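Local coordinates for protein Cas13d (uncultured Ruminococcus sp, PDB 6IV9) that probably acts as a CRISPR RNA-guided ribonuclease that binds and matures its crRNA and cleaves target RNA with its two HEPN domains, at residues Tyr192-Met197 against Asn246-Thr251; Ile105-Gly108 against Asn114-Phe117. The protein carries 2 engineered substitutions. All coordinates share one frame; numbering follows the deposited sequence.

Contact 1: residues Tyr192-Met197 against Asn246-Thr251; sequences YALNNM and NDLLKT
Peptide carbonyls are the flat groups that meet side chains between 192-197 and 246-251, and no aromatic face enters the interface: T251 CG2 stands ahead of M197 O, well off the carbonyl plane, at 3.8 Å, and L194 O has L248 CD1 at 4.1 Å. The two segments form a crossed helix pair, their local axes 10.2 Å apart at 71°, probably inside the first HEPN domain. No hydrogen bond spans the pair, which makes it a worked example of how a steep crossing can be filled by a few aliphatic branches.

L248 has the largest share in this filling. A first torsion of -176° carries the L248 fork away from its own backbone N, and the two methyls then reach different partners: CD1 of L248 lies 3.6 Å from CG of M197, whereas CD2 of L248 reaches CD2 of L194 at 4.2 Å. M197 sets out toward the other helix but bends at its second and third torsions, and its side chain also touches F257; it is therefore the base of the methionine rather than its sulfur end that meets L248. L194 continues the apolar surface to L281 of helix 267-291 and to M210.

M197 O takes a hydrogen bond from R253 NH1, and T251 OG1 pairs with R253 N; R253, just past 246-251, thus bonds to both segments. Put a valine at T251 and the hydroxyl is gone: R253 N would probably be left without this mate, and L248 O would lose a donor. As deposited, L248 O accepts from both T251 N and T251 OG1, the latter at 2.9 Å with a C=O...donor angle of 142° and slightly tilted from the carbonyl plane.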
# COMPACT_ATOMS: atom_id res chain seq x y z
N TYR A 192 -13.33 -6.74 4.04
CA TYR A 192 -14.50 -5.95 3.59
C TYR A 192 -14.80 -6.28 2.13
O TYR A 192 -15.93 -6.49 1.79
CB TYR A 192 -14.24 -4.46 3.75
CG TYR A 192 -15.20 -3.60 2.99
CD1 TYR A 192 -16.51 -3.44 3.40
CD2 TYR A 192 -14.82 -2.98 1.82
CE1 TYR A 192 -17.40 -2.66 2.69
CE2 TYR A 192 -15.70 -2.19 1.10
CZ TYR A 192 -16.99 -2.04 1.53
OH TYR A 192 -17.83 -1.25 0.81
N ALA A 193 -13.78 -6.36 1.30
CA ALA A 193 -13.99 -6.64 -0.13
C ALA A 193 -14.65 -8.01 -0.31
O ALA A 193 -15.56 -8.13 -1.09
CB ALA A 193 -12.68 -6.59 -0.85
N LEU A 194 -14.18 -9.01 0.42
CA LEU A 194 -14.76 -10.37 0.30
C LEU A 194 -16.22 -10.36 0.74
O LEU A 194 -17.02 -10.94 0.06
CB LEU A 194 -13.90 -11.34 1.11
CG LEU A 194 -12.54 -11.60 0.47
CD1 LEU A 194 -11.61 -12.30 1.42
CD2 LEU A 194 -12.71 -12.38 -0.81
N ASN A 195 -16.54 -9.70 1.85
CA ASN A 195 -17.94 -9.58 2.30
C ASN A 195 -18.77 -8.80 1.28
O ASN A 195 -19.90 -9.18 1.02
CB ASN A 195 -18.05 -8.94 3.68
CG ASN A 195 -17.82 -9.95 4.77
OD1 ASN A 195 -18.69 -10.74 5.06
ND2 ASN A 195 -16.62 -9.98 5.32
N ASN A 196 -18.21 -7.73 0.75
CA ASN A 196 -18.89 -6.85 -0.22
C ASN A 196 -19.23 -7.61 -1.49
O ASN A 196 -20.29 -7.42 -2.04
CB ASN A 196 -18.03 -5.65 -0.58
CG ASN A 196 -18.78 -4.70 -1.48
OD1 ASN A 196 -19.88 -4.32 -1.17
ND2 ASN A 196 -18.19 -4.35 -2.59
N MET A 197 -18.35 -8.53 -1.86
CA MET A 197 -18.38 -9.36 -3.09
C MET A 197 -19.66 -10.20 -3.11
O MET A 197 -20.13 -10.52 -4.18
CB MET A 197 -17.18 -10.30 -3.05
CG MET A 197 -16.77 -10.87 -4.35
SD MET A 197 -15.04 -10.53 -4.68
CE MET A 197 -15.18 -8.82 -5.19
N ASN A 246 -19.88 -20.93 -0.06
CA ASN A 246 -20.61 -21.35 -1.28
C ASN A 246 -21.28 -20.14 -1.92
O ASN A 246 -21.29 -20.06 -3.10
CB ASN A 246 -21.57 -22.50 -1.01
CG ASN A 246 -20.84 -23.80 -0.76
OD1 ASN A 246 -19.94 -24.14 -1.49
ND2 ASN A 246 -21.21 -24.50 0.28
N ASP A 247 -21.79 -19.22 -1.11
CA ASP A 247 -22.44 -18.00 -1.64
C ASP A 247 -21.41 -17.22 -2.46
O ASP A 247 -21.73 -16.79 -3.54
CB ASP A 247 -22.97 -17.13 -0.51
CG ASP A 247 -24.24 -17.63 0.15
OD1 ASP A 247 -24.94 -18.41 -0.47
OD2 ASP A 247 -24.50 -17.23 1.29
N LEU A 248 -20.20 -17.07 -1.94
CA LEU A 248 -19.13 -16.34 -2.65
C LEU A 248 -18.77 -17.07 -3.95
O LEU A 248 -18.57 -16.42 -4.93
CB LEU A 248 -17.92 -16.23 -1.73
CG LEU A 248 -16.76 -15.42 -2.29
CD1 LEU A 248 -17.20 -14.03 -2.67
CD2 LEU A 248 -15.64 -15.34 -1.28
N LEU A 249 -18.70 -18.39 -3.92
CA LEU A 249 -18.36 -19.15 -5.15
C LEU A 249 -19.45 -18.94 -6.22
O LEU A 249 -19.11 -18.86 -7.37
CB LEU A 249 -18.20 -20.63 -4.81
CG LEU A 249 -17.02 -20.97 -3.91
CD1 LEU A 249 -17.11 -22.39 -3.40
CD2 LEU A 249 -15.70 -20.74 -4.61
N LYS A 250 -20.70 -18.89 -5.79
CA LYS A 250 -21.87 -18.73 -6.70
C LYS A 250 -21.85 -17.36 -7.41
O LYS A 250 -22.37 -17.26 -8.50
CB LYS A 250 -23.16 -19.11 -5.98
CG LYS A 250 -23.22 -20.57 -5.56
CD LYS A 250 -24.54 -21.06 -5.00
CE LYS A 250 -24.86 -20.51 -3.63
NZ LYS A 250 -25.72 -21.42 -2.83
N THR A 251 -21.28 -16.34 -6.78
CA THR A 251 -21.29 -15.00 -7.40
C THR A 251 -20.46 -14.96 -8.68
O THR A 251 -20.77 -14.12 -9.49
CB THR A 251 -20.83 -13.89 -6.45
OG1 THR A 251 -19.42 -13.99 -6.26
CG2 THR A 251 -21.55 -13.90 -5.13

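Contact 2: residues Ile105-Gly108 against Asn114-Phe117; sequences IELG and NITF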
# COMPACT_ATOMS: atom_id res chain seq x y z
N ILE A 105 32.55 10.28 7.81
CA ILE A 105 32.45 11.50 8.63
C ILE A 105 33.64 11.57 9.58
O ILE A 105 34.16 10.54 9.94
CB ILE A 105 31.12 11.53 9.38
CG1 ILE A 105 30.94 10.27 10.23
CG2 ILE A 105 29.97 11.74 8.42
CD1 ILE A 105 29.71 10.28 11.07
N GLU A 106 34.01 12.79 9.94
CA GLU A 106 35.13 13.05 10.87
C GLU A 106 34.51 13.61 12.14
O GLU A 106 33.76 14.56 12.05
CB GLU A 106 36.09 14.06 10.25
CG GLU A 106 37.16 14.52 11.19
CD GLU A 106 38.58 14.37 10.67
OE1 GLU A 106 38.77 14.50 9.45
OE2 GLU A 106 39.47 14.11 11.48
N LEU A 107 34.77 12.98 13.27
CA LEU A 107 34.20 13.48 14.53
C LEU A 107 35.10 14.57 15.11
O LEU A 107 36.29 14.37 15.19
CB LEU A 107 34.05 12.32 15.51
CG LEU A 107 33.08 12.54 16.66
CD1 LEU A 107 31.70 12.88 16.15
CD2 LEU A 107 33.01 11.32 17.56
N GLY A 108 34.50 15.68 15.47
CA GLY A 108 35.23 16.78 16.09
C GLY A 108 35.05 16.72 17.59
O GLY A 108 35.13 15.64 18.15
N ASN A 114 26.91 19.00 23.05
CA ASN A 114 26.97 18.97 21.57
C ASN A 114 27.99 17.99 21.03
O ASN A 114 28.92 17.64 21.72
CB ASN A 114 27.37 20.32 20.98
CG ASN A 114 26.38 21.40 21.31
OD1 ASN A 114 26.66 22.26 22.13
ND2 ASN A 114 25.21 21.35 20.70
N ILE A 115 27.75 17.61 19.78
CA ILE A 115 28.63 16.75 18.97
C ILE A 115 28.92 17.53 17.70
O ILE A 115 27.98 17.97 17.07
CB ILE A 115 27.94 15.42 18.65
CG1 ILE A 115 27.75 14.57 19.91
CG2 ILE A 115 28.70 14.68 17.58
CD1 ILE A 115 26.81 13.43 19.73
N THR A 116 30.19 17.70 17.38
CA THR A 116 30.55 18.43 16.15
C THR A 116 31.18 17.43 15.20
O THR A 116 31.91 16.60 15.64
CB THR A 116 31.51 19.58 16.41
OG1 THR A 116 30.88 20.48 17.31
CG2 THR A 116 31.85 20.34 15.15
N PHE A 117 30.84 17.52 13.93
CA PHE A 117 31.42 16.59 12.95
C PHE A 117 31.38 17.24 11.57
O PHE A 117 30.78 18.26 11.40
CB PHE A 117 30.69 15.25 12.96
CG PHE A 117 29.37 15.26 12.24
CD1 PHE A 117 28.26 15.83 12.82
CD2 PHE A 117 29.25 14.73 10.98
CE1 PHE A 117 27.05 15.85 12.16
CE2 PHE A 117 28.04 14.74 10.32
CZ PHE A 117 26.95 15.31 10.91
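I115 enters the contact through CG2, which packs 3.8 Å from CD1 of L107; the two side chains approach at a slant, and I115 also touches I63 of strand 60-65. T116 follows with its backbone: G108 N donates to T116 O over 2.8 Å, a moderately bent bond (151° at the hydrogen) whose donor stands off the carbonyl plane. The side chain of T116 looks elsewhere, OG1 pairing with N130 OD1.

F117 forms a non-hydrogen-bonded antiparallel pair with L107, both side chains on the same face. Here the backbones still touch, since F117 CA lies 3.2 Å from E106 O in a bent CA-H...O contact. With its CG set between the backbone N and the carbonyl carbon (chi1 78°), the ring of F117 meets I105, whose CG2 sits obliquely 4.0 Å from CD2 of F117. V55 and A58 of helix 54-58, M60 and I129 add to the apolar surroundings of the ring. The nearest atom of this contact is about 5 Å from the bound nucleic acid. Strand 114-119 is the middle of three antiparallel strands, and its pairing with the outermost strand 105-110 makes an antiparallel beta hairpin at the edge of this small sheet.

Read from the N terminus, after helix 54-58 the chain makes the four-stranded sheet of residues 60-96 and then contact 2, which closes the short turn between neighbouring strands 105-110 and 114-119. Strand 129-132 completes that small sheet, and R137 and E140 of the magnesium site follow. Contact 1 opens late in helix 168-197 and closes a longer, partly helical excursion when helix 232-251 returns. The two loops are thus in series, neither nested nor crossed. Their centres are about 60 Å apart on opposite sides of the chain's centre: contact 2 is local and beta, contact 1 joins helices separated in sequence.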